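Local coordinates for protein free methionine-R-sulfoxide reductase (Saccharomyces cerevisiae, PDB 1F5M) that reduces the R-enantiomer of free methionine sulfoxide to methionine with thioredoxin as partner, and so takes part in protection against oxidative stress, at residues B[43-54]-B[82-90]; B[108-116]-B[155-163]. All blocks are in the same frame, centred on the assembly; numbering follows the deposited sequence.

From the N terminus the chain first runs through helix 21-36 and then enters helix 42-59, where interaction 1 begins. Interaction 1 closes a loop of 27 residues that includes strand 64-72, and it sets the helix against strand 79-85. Interaction 2 opens only after interaction 1 has closed. It spans 38 residues, among them strands 131-138 and 144-152, and joins edge strand 111-113 to the start of helix 160-176. The two loops follow in series and neither nest nor cross. Both contacts reach the same antiparallel sheet of the GAF fold. The centres of interaction 1 and interaction 2 lie about 19 Å apart, and the two do not touch.

Interaction 1: B[43-54]-B[82-90]; sequences VCNLSNASSLIW and LGPFQGKVA
Pro84 and Gln86 fill the side of helix 43-54 that faces segment 82-90. The axes of helix 43-54 and strand 82-85 approach to 6.9 Å at an angle of 52°. The buried part lies where Ser47 and Ser50 meet Pro84 and Gln86. Ser47 OG sits 3.2 Å from Pro84 CG, while its hydroxyl donates back to Val43 O at 2.8 Å. That carbonyl also takes the Ser47 backbone N-H, and the two donors reach it from opposite faces of its plane. Val43 CG1 and Leu46 CB give Pro84 CG looser apolar neighbours, each 4.2 Å away. One turn on, Ser50 OG donates to Ser47 O, also within the helix. Ser50 CB rests against Phe85 CA.

Packing stays close at partly exposed Trp54, but only there does the contact approach solvent. Trp54 CG stands anti to the backbone N (chi1 173°), which carries the indole across to Gln86. Trp54 CE3 comes within 3.3 Å of Gln86 CB, and Trp54 CZ3 lies 3.8 Å from Gly87 CA. At the backbone angles of Gly87 a side chain would collide with the preceding carbonyl oxygen, which suits a glycine. An alanine in place of the tryptophan would probably open a gap beside Gln86 CB and leave Gly87 without its aromatic neighbour.

This packing belongs to the GAF fold and also reaches the dimer interface. Ser51 OG bonds Gly87 O of the second subunit, and Asn48 bonds Ala90 there. Within the chain, Leu52 packs on helix 21-36, Leu46 on strand 64-72 and Ile53 on strand 144-152.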
loop_
_atom_site.group_PDB
_atom_site.type_symbol
_atom_site.label_atom_id
_atom_site.label_comp_id
_atom_site.label_asym_id
_atom_site.label_seq_id
_atom_site.Cartn_x
_atom_site.Cartn_y
_atom_site.Cartn_z
ATOM N N VAL B 43 0.006 9.290 5.046
ATOM C CA VAL B 43 0.264 8.260 4.046
ATOM C C VAL B 43 1.153 7.203 4.657
ATOM O O VAL B 43 0.927 6.012 4.485
ATOM C CB VAL B 43 0.949 8.823 2.749
ATOM C CG1 VAL B 43 1.234 7.672 1.769
ATOM C CG2 VAL B 43 0.019 9.832 2.048
ATOM N N CYS B 44 2.203 7.632 5.343
ATOM C CA CYS B 44 3.119 6.698 5.967
ATOM C C CYS B 44 2.394 5.801 6.970
ATOM O O CYS B 44 2.598 4.571 7.005
ATOM C CB CYS B 44 4.223 7.491 6.673
ATOM S SG CYS B 44 5.112 6.660 7.986
ATOM N N ASN B 45 1.588 6.441 7.801
ATOM C CA ASN B 45 0.860 5.742 8.838
ATOM C C ASN B 45 -0.192 4.787 8.276
ATOM O O ASN B 45 -0.312 3.670 8.769
ATOM C CB ASN B 45 0.234 6.742 9.807
ATOM C CG ASN B 45 1.285 7.475 10.654
ATOM O OD1 ASN B 45 2.382 6.974 10.862
ATOM N ND2 ASN B 45 0.940 8.671 11.142
ATOM N N LEU B 46 -0.948 5.190 7.248
ATOM C CA LEU B 46 -1.923 4.240 6.702
ATOM C C LEU B 46 -1.263 3.178 5.876
ATOM O O LEU B 46 -1.799 2.097 5.751
ATOM C CB LEU B 46 -3.006 4.922 5.842
ATOM C CG LEU B 46 -3.934 5.870 6.571
ATOM C CD1 LEU B 46 -5.176 6.164 5.731
ATOM C CD2 LEU B 46 -4.293 5.260 7.908
ATOM N N SER B 47 -0.086 3.445 5.293
ATOM C CA SER B 47 0.549 2.399 4.522
ATOM C C SER B 47 0.983 1.266 5.431
ATOM O O SER B 47 0.802 0.125 5.081
ATOM C CB SER B 47 1.766 2.949 3.770
ATOM O OG SER B 47 1.312 3.841 2.763
ATOM N N ASN B 48 1.617 1.566 6.567
ATOM C CA ASN B 48 2.022 0.497 7.482
ATOM C C ASN B 48 0.765 -0.126 8.090
ATOM O O ASN B 48 0.687 -1.345 8.278
ATOM C CB ASN B 48 2.929 1.025 8.584
ATOM C CG ASN B 48 4.400 0.997 8.153
ATOM O OD1 ASN B 48 4.765 0.191 7.322
ATOM N ND2 ASN B 48 5.218 1.840 8.721
ATOM N N ALA B 49 -0.219 0.700 8.353
ATOM C CA ALA B 49 -1.475 0.131 8.865
ATOM C C ALA B 49 -2.040 -0.936 7.909
ATOM O O ALA B 49 -2.444 -2.028 8.350
ATOM C CB ALA B 49 -2.477 1.215 9.049
ATOM N N SER B 50 -2.094 -0.635 6.606
ATOM C CA SER B 50 -2.658 -1.602 5.672
ATOM C C SER B 50 -1.882 -2.923 5.758
ATOM O O SER B 50 -2.461 -3.995 5.687
ATOM C CB SER B 50 -2.663 -1.041 4.229
ATOM O OG SER B 50 -1.356 -0.989 3.682
ATOM N N SER B 51 -0.564 -2.863 5.946
ATOM C CA SER B 51 0.209 -4.094 6.052
ATOM C C SER B 51 -0.108 -4.887 7.360
ATOM O O SER B 51 -0.136 -6.119 7.376
ATOM C CB SER B 51 1.685 -3.729 6.002
ATOM O OG SER B 51 2.457 -4.874 6.087
ATOM N N LEU B 52 -0.345 -4.170 8.450
ATOM C CA LEU B 52 -0.660 -4.758 9.757
ATOM C C LEU B 52 -1.990 -5.530 9.610
ATOM O O LEU B 52 -2.071 -6.738 9.925
ATOM C CB LEU B 52 -0.823 -3.639 10.830
ATOM C CG LEU B 52 0.487 -3.035 11.374
ATOM C CD1 LEU B 52 0.229 -1.915 12.422
ATOM C CD2 LEU B 52 1.304 -4.192 12.011
ATOM N N ILE B 53 -2.979 -4.866 9.028
ATOM C CA ILE B 53 -4.319 -5.462 8.868
ATOM C C ILE B 53 -4.270 -6.699 7.974
ATOM O O ILE B 53 -4.795 -7.745 8.324
ATOM C CB ILE B 53 -5.286 -4.437 8.273
ATOM C CG1 ILE B 53 -5.453 -3.278 9.266
ATOM C CG2 ILE B 53 -6.645 -5.092 7.936
ATOM C CD1 ILE B 53 -6.105 -2.074 8.663
ATOM N N TRP B 54 -3.547 -6.583 6.862
ATOM C CA TRP B 54 -3.443 -7.651 5.890
ATOM C C TRP B 54 -2.883 -8.919 6.552
ATOM O O TRP B 54 -3.472 -9.994 6.461
ATOM C CB TRP B 54 -2.491 -7.230 4.716
ATOM C CG TRP B 54 -2.232 -8.410 3.770
ATOM C CD1 TRP B 54 -1.363 -9.444 3.964
ATOM C CD2 TRP B 54 -2.944 -8.703 2.582
ATOM N NE1 TRP B 54 -1.492 -10.368 2.966
ATOM C CE2 TRP B 54 -2.458 -9.940 2.093
ATOM C CE3 TRP B 54 -3.971 -8.047 1.874
ATOM C CZ2 TRP B 54 -2.951 -10.540 0.917
ATOM C CZ3 TRP B 54 -4.468 -8.643 0.702
ATOM C CH2 TRP B 54 -3.949 -9.884 0.235
ATOM N N LEU B 82 -8.887 6.788 -3.285
ATOM C CA LEU B 82 -8.089 5.590 -2.962
ATOM C C LEU B 82 -6.790 5.956 -2.223
ATOM O O LEU B 82 -6.027 6.813 -2.703
ATOM C CB LEU B 82 -7.700 4.866 -4.258
ATOM C CG LEU B 82 -7.557 3.329 -4.278
ATOM C CD1 LEU B 82 -6.518 2.930 -5.298
ATOM C CD2 LEU B 82 -7.260 2.778 -2.956
ATOM N N GLY B 83 -6.554 5.292 -1.076
ATOM C CA GLY B 83 -5.363 5.486 -0.260
ATOM C C GLY B 83 -4.579 4.178 -0.238
ATOM O O GLY B 83 -4.861 3.285 -1.054
ATOM N N PRO B 84 -3.584 4.021 0.661
ATOM C CA PRO B 84 -2.754 2.805 0.778
ATOM C C PRO B 84 -3.510 1.521 1.050
ATOM O O PRO B 84 -4.488 1.478 1.859
ATOM C CB PRO B 84 -1.789 3.137 1.925
ATOM C CG PRO B 84 -1.674 4.639 1.867
ATOM C CD PRO B 84 -3.132 5.057 1.594
ATOM N N PHE B 85 -3.056 0.454 0.402
ATOM C CA PHE B 85 -3.710 -0.822 0.579
ATOM C C PHE B 85 -2.807 -1.992 0.255
ATOM O O PHE B 85 -1.772 -1.836 -0.408
ATOM C CB PHE B 85 -4.949 -0.916 -0.339
ATOM C CG PHE B 85 -4.617 -1.021 -1.834
ATOM C CD1 PHE B 85 -4.337 -2.262 -2.424
ATOM C CD2 PHE B 85 -4.542 0.130 -2.620
ATOM C CE1 PHE B 85 -3.975 -2.354 -3.809
ATOM C CE2 PHE B 85 -4.191 0.067 -3.992
ATOM C CZ PHE B 85 -3.907 -1.185 -4.589
ATOM N N GLN B 86 -3.182 -3.154 0.748
ATOM C CA GLN B 86 -2.501 -4.414 0.399
ATOM C C GLN B 86 -3.545 -5.175 -0.422
ATOM O O GLN B 86 -4.733 -5.276 -0.048
ATOM C CB GLN B 86 -2.114 -5.271 1.626
ATOM C CG GLN B 86 -1.265 -4.591 2.651
ATOM C CD GLN B 86 0.131 -4.257 2.125
ATOM O OE1 GLN B 86 0.622 -3.149 2.354
ATOM N NE2 GLN B 86 0.773 -5.198 1.453
ATOM N N GLY B 87 -3.129 -5.738 -1.541
ATOM C CA GLY B 87 -4.085 -6.481 -2.369
ATOM C C GLY B 87 -4.005 -6.128 -3.852
ATOM O O GLY B 87 -2.995 -5.593 -4.310
ATOM N N LYS B 88 -5.055 -6.429 -4.619
ATOM C CA LYS B 88 -5.030 -6.130 -6.037
ATOM C C LYS B 88 -5.530 -4.730 -6.318
ATOM O O LYS B 88 -6.192 -4.154 -5.481
ATOM C CB LYS B 88 -5.864 -7.151 -6.798
ATOM C CG LYS B 88 -5.328 -8.545 -6.629
ATOM C CD LYS B 88 -6.256 -9.513 -7.307
ATOM C CE LYS B 88 -5.621 -10.913 -7.345
ATOM N NZ LYS B 88 -6.597 -11.869 -7.924
ATOM N N VAL B 89 -5.156 -4.189 -7.489
ATOM C CA VAL B 89 -5.561 -2.855 -7.968
ATOM C C VAL B 89 -7.079 -2.615 -7.690
ATOM O O VAL B 89 -7.909 -3.510 -7.837
ATOM C CB VAL B 89 -5.181 -2.753 -9.482
ATOM C CG1 VAL B 89 -5.877 -1.596 -10.165
ATOM C CG2 VAL B 89 -3.623 -2.559 -9.581
ATOM N N ALA B 90 -7.415 -1.387 -7.292
ATOM C CA ALA B 90 -8.758 -1.028 -6.882
ATOM C C ALA B 90 -9.274 0.289 -7.454
ATOM O O ALA B 90 -8.500 1.080 -8.018
ATOM C CB ALA B 90 -8.788 -0.946 -5.361
#

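Interaction 2: B[108-116]-B[155-163]; sequences KETQIVPDV and YEGFDHVDK
Pro114 O accepts a backbone hydrogen bond from Glu156 N at 3.0 Å. The N-H meets a lone pair in the carbonyl plane. Here the two segments are closest, with the CA atoms of Pro114 and Glu156 4.1 Å apart. They then diverge, and Ile112 CA is 6.7 Å from Phe158 CA. In this GAF domain the contact joins edge strand 111-113 to the loop that leads into helix 160-176. A capping box starts the helix: Asp159 OD2 takes the N-H of Val161, and Asp162 OD2 takes the N-H of Asp159. Asp162 OD1 forms a salt bridge with Lys21 and a hydrogen bond with Tyr57.

Water 2 joins the backbones a second time, accepting from Phe158 N and donating weakly to Val113 O.

Among the side chains, Ile112 is central. Its CG1 stands anti to the carbonyl carbon (chi1 -54°) and the chain runs on extended to CD1, which ends over the centre of one face of the His160 ring. This CH-pi contact is 3.5 Å from Ile112 CD1 to the ring centroid. The other branch, CG2, rests near Phe158 O and CB.

At one end, the Asp115 carboxylate runs alongside the Tyr155 ring, with Asp115 OD2 3.4 Å from Tyr155 CE2. Their carboxylate and ring planes are 44° apart, and Pro114 O meets the Tyr155 ring at its edge, in plane.

At the other end, Thr110 and the extended Lys163 chain run across one another. Thr110 CG2 touches Lys163 CG at 3.7 Å, while Thr110 OG1 bonds Glu167 further along the helix. The lysine's charged end is tied back to the backbone just before the strand through one water: Lys163 NZ donates to water 1 at 2.9 Å, and that water donates to Thr110 O at 3.0 Å.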
loop_
_atom_site.group_PDB
_atom_site.type_symbol
_atom_site.label_atom_id
_atom_site.label_comp_id
_atom_site.label_asym_id
_atom_site.label_seq_id
_atom_site.Cartn_x
_atom_site.Cartn_y
_atom_site.Cartn_z
ATOM N N LYS B 108 -21.760 7.146 8.461
ATOM C CA LYS B 108 -20.781 7.133 9.544
ATOM C C LYS B 108 -20.923 5.886 10.407
ATOM O O LYS B 108 -20.582 5.881 11.594
ATOM C CB LYS B 108 -20.881 8.381 10.404
ATOM C CG LYS B 108 -20.746 9.637 9.586
ATOM C CD LYS B 108 -20.747 10.872 10.499
ATOM C CE LYS B 108 -20.972 12.152 9.730
ATOM N NZ LYS B 108 -21.007 13.242 10.774
ATOM N N GLU B 109 -21.396 4.808 9.803
ATOM C CA GLU B 109 -21.567 3.574 10.550
ATOM C C GLU B 109 -20.836 2.438 9.840
ATOM O O GLU B 109 -20.867 2.350 8.630
ATOM C CB GLU B 109 -23.051 3.180 10.622
ATOM C CG GLU B 109 -23.914 4.058 11.468
ATOM C CD GLU B 109 -23.530 3.995 12.923
ATOM O OE1 GLU B 109 -23.179 2.888 13.420
ATOM O OE2 GLU B 109 -23.597 5.053 13.577
ATOM N N THR B 110 -20.220 1.558 10.623
ATOM C CA THR B 110 -19.520 0.382 10.108
ATOM C C THR B 110 -20.493 -0.484 9.328
ATOM O O THR B 110 -21.654 -0.723 9.731
ATOM C CB THR B 110 -18.911 -0.418 11.262
ATOM O OG1 THR B 110 -17.860 0.364 11.828
ATOM C CG2 THR B 110 -18.351 -1.844 10.813
ATOM N N GLN B 111 -20.027 -0.938 8.186
ATOM C CA GLN B 111 -20.819 -1.806 7.367
ATOM C C GLN B 111 -20.176 -3.182 7.439
ATOM O O GLN B 111 -18.970 -3.330 7.190
ATOM C CB GLN B 111 -20.819 -1.276 5.926
ATOM C CG GLN B 111 -21.339 0.183 5.813
ATOM C CD GLN B 111 -22.853 0.290 6.094
ATOM O OE1 GLN B 111 -23.652 -0.328 5.412
ATOM N NE2 GLN B 111 -23.235 1.099 7.094
ATOM N N ILE B 112 -20.943 -4.191 7.831
ATOM C CA ILE B 112 -20.425 -5.582 7.865
ATOM C C ILE B 112 -21.263 -6.361 6.856
ATOM O O ILE B 112 -22.482 -6.667 7.094
ATOM C CB ILE B 112 -20.563 -6.225 9.243
ATOM C CG1 ILE B 112 -19.915 -5.338 10.298
ATOM C CG2 ILE B 112 -19.902 -7.624 9.235
ATOM C CD1 ILE B 112 -19.894 -5.957 11.708
ATOM N N VAL B 113 -20.647 -6.679 5.728
ATOM C CA VAL B 113 -21.385 -7.322 4.635
ATOM C C VAL B 113 -21.039 -8.786 4.389
ATOM O O VAL B 113 -19.917 -9.121 3.968
ATOM C CB VAL B 113 -21.186 -6.486 3.356
ATOM C CG1 VAL B 113 -22.009 -7.057 2.200
ATOM C CG2 VAL B 113 -21.576 -5.013 3.646
ATOM N N PRO B 114 -22.000 -9.684 4.634
ATOM C CA PRO B 114 -21.758 -11.123 4.437
ATOM C C PRO B 114 -21.784 -11.592 2.987
ATOM O O PRO B 114 -21.172 -12.611 2.631
ATOM C CB PRO B 114 -22.861 -11.786 5.280
ATOM C CG PRO B 114 -24.040 -10.771 5.131
ATOM C CD PRO B 114 -23.330 -9.424 5.249
ATOM N N ASP B 115 -22.484 -10.855 2.136
ATOM C CA ASP B 115 -22.588 -11.254 0.745
ATOM C C ASP B 115 -22.750 -9.954 -0.035
ATOM O O ASP B 115 -23.810 -9.394 -0.166
ATOM C CB ASP B 115 -23.792 -12.188 0.555
ATOM C CG ASP B 115 -23.981 -12.584 -0.894
ATOM O OD1 ASP B 115 -23.515 -11.839 -1.774
ATOM O OD2 ASP B 115 -24.593 -13.634 -1.150
ATOM N N VAL B 116 -21.630 -9.502 -0.570
ATOM C CA VAL B 116 -21.500 -8.271 -1.289
ATOM C C VAL B 116 -22.465 -8.138 -2.504
ATOM O O VAL B 116 -22.964 -7.038 -2.842
ATOM C CB VAL B 116 -19.967 -8.210 -1.606
ATOM C CG1 VAL B 116 -19.734 -8.261 -3.010
ATOM C CG2 VAL B 116 -19.321 -7.089 -0.836
ATOM N N TYR B 155 -17.877 -15.758 1.638
ATOM C CA TYR B 155 -19.012 -15.050 2.224
ATOM C C TYR B 155 -18.813 -15.096 3.740
ATOM O O TYR B 155 -18.051 -15.918 4.247
ATOM C CB TYR B 155 -20.353 -15.773 1.941
ATOM C CG TYR B 155 -20.750 -15.847 0.479
ATOM C CD1 TYR B 155 -20.674 -17.040 -0.227
ATOM C CD2 TYR B 155 -21.141 -14.710 -0.208
ATOM C CE1 TYR B 155 -20.971 -17.112 -1.583
ATOM C CE2 TYR B 155 -21.437 -14.767 -1.570
ATOM C CZ TYR B 155 -21.339 -15.980 -2.242
ATOM O OH TYR B 155 -21.521 -16.030 -3.600
ATOM N N GLU B 156 -19.487 -14.203 4.463
ATOM C CA GLU B 156 -19.440 -14.213 5.921
ATOM C C GLU B 156 -18.039 -14.216 6.520
ATOM O O GLU B 156 -17.750 -14.936 7.486
ATOM C CB GLU B 156 -20.217 -15.440 6.439
ATOM C CG GLU B 156 -21.715 -15.470 6.067
ATOM C CD GLU B 156 -22.286 -16.911 5.937
ATOM O OE1 GLU B 156 -23.369 -17.084 5.317
ATOM O OE2 GLU B 156 -21.665 -17.883 6.451
ATOM N N GLY B 157 -17.149 -13.416 5.982
ATOM C CA GLY B 157 -15.813 -13.438 6.563
ATOM C C GLY B 157 -15.593 -12.591 7.813
ATOM O O GLY B 157 -14.611 -12.806 8.500
ATOM N N PHE B 158 -16.510 -11.669 8.125
ATOM C CA PHE B 158 -16.363 -10.739 9.270
ATOM C C PHE B 158 -17.508 -10.699 10.295
ATOM O O PHE B 158 -18.658 -11.020 9.972
ATOM C CB PHE B 158 -16.149 -9.330 8.736
ATOM C CG PHE B 158 -15.082 -9.245 7.709
ATOM C CD1 PHE B 158 -15.400 -9.193 6.354
ATOM C CD2 PHE B 158 -13.742 -9.257 8.089
ATOM C CE1 PHE B 158 -14.387 -9.155 5.367
ATOM C CE2 PHE B 158 -12.718 -9.227 7.133
ATOM C CZ PHE B 158 -13.040 -9.176 5.758
ATOM N N ASP B 159 -17.197 -10.255 11.519
ATOM C CA ASP B 159 -18.216 -10.191 12.565
ATOM C C ASP B 159 -17.966 -8.957 13.444
ATOM O O ASP B 159 -17.039 -8.169 13.180
ATOM C CB ASP B 159 -18.184 -11.475 13.392
ATOM C CG ASP B 159 -16.854 -11.688 14.090
ATOM O OD1 ASP B 159 -16.407 -12.854 14.211
ATOM O OD2 ASP B 159 -16.271 -10.702 14.538
ATOM N N HIS B 160 -18.752 -8.779 14.490
ATOM C CA HIS B 160 -18.578 -7.581 15.314
ATOM C C HIS B 160 -17.307 -7.454 16.167
ATOM O O HIS B 160 -17.076 -6.393 16.745
ATOM C CB HIS B 160 -19.827 -7.340 16.157
ATOM C CG HIS B 160 -20.972 -6.832 15.347
ATOM N ND1 HIS B 160 -21.703 -7.643 14.512
ATOM C CD2 HIS B 160 -21.427 -5.573 15.142
ATOM C CE1 HIS B 160 -22.557 -6.907 13.820
ATOM N NE2 HIS B 160 -22.406 -5.646 14.185
ATOM N N VAL B 161 -16.512 -8.520 16.283
ATOM C CA VAL B 161 -15.241 -8.413 16.992
ATOM C C VAL B 161 -14.309 -7.646 16.030
ATOM O O VAL B 161 -13.469 -6.874 16.458
ATOM C CB VAL B 161 -14.591 -9.805 17.263
ATOM C CG1 VAL B 161 -13.020 -9.675 17.291
ATOM C CG2 VAL B 161 -15.091 -10.354 18.596
ATOM N N ASP B 162 -14.458 -7.873 14.728
ATOM C CA ASP B 162 -13.641 -7.173 13.736
ATOM C C ASP B 162 -13.994 -5.684 13.788
ATOM O O ASP B 162 -13.119 -4.819 13.718
ATOM C CB ASP B 162 -13.946 -7.718 12.345
ATOM C CG ASP B 162 -13.550 -9.167 12.213
ATOM O OD1 ASP B 162 -12.437 -9.471 12.681
ATOM O OD2 ASP B 162 -14.334 -9.969 11.659
ATOM N N LYS B 163 -15.282 -5.396 13.894
ATOM C CA LYS B 163 -15.754 -4.017 13.971
ATOM C C LYS B 163 -15.217 -3.326 15.211
ATOM O O LYS B 163 -14.855 -2.127 15.181
ATOM C CB LYS B 163 -17.291 -3.975 14.051
ATOM C CG LYS B 163 -17.819 -2.522 14.377
ATOM C CD LYS B 163 -19.347 -2.485 14.593
ATOM C CE LYS B 163 -19.782 -1.134 15.174
ATOM N NZ LYS B 163 -21.259 -1.129 15.292
HETATM O O HOH W 1 -22.362 -1.261 12.560
HETATM O O HOH W 2 -18.794 -10.306 6.568
#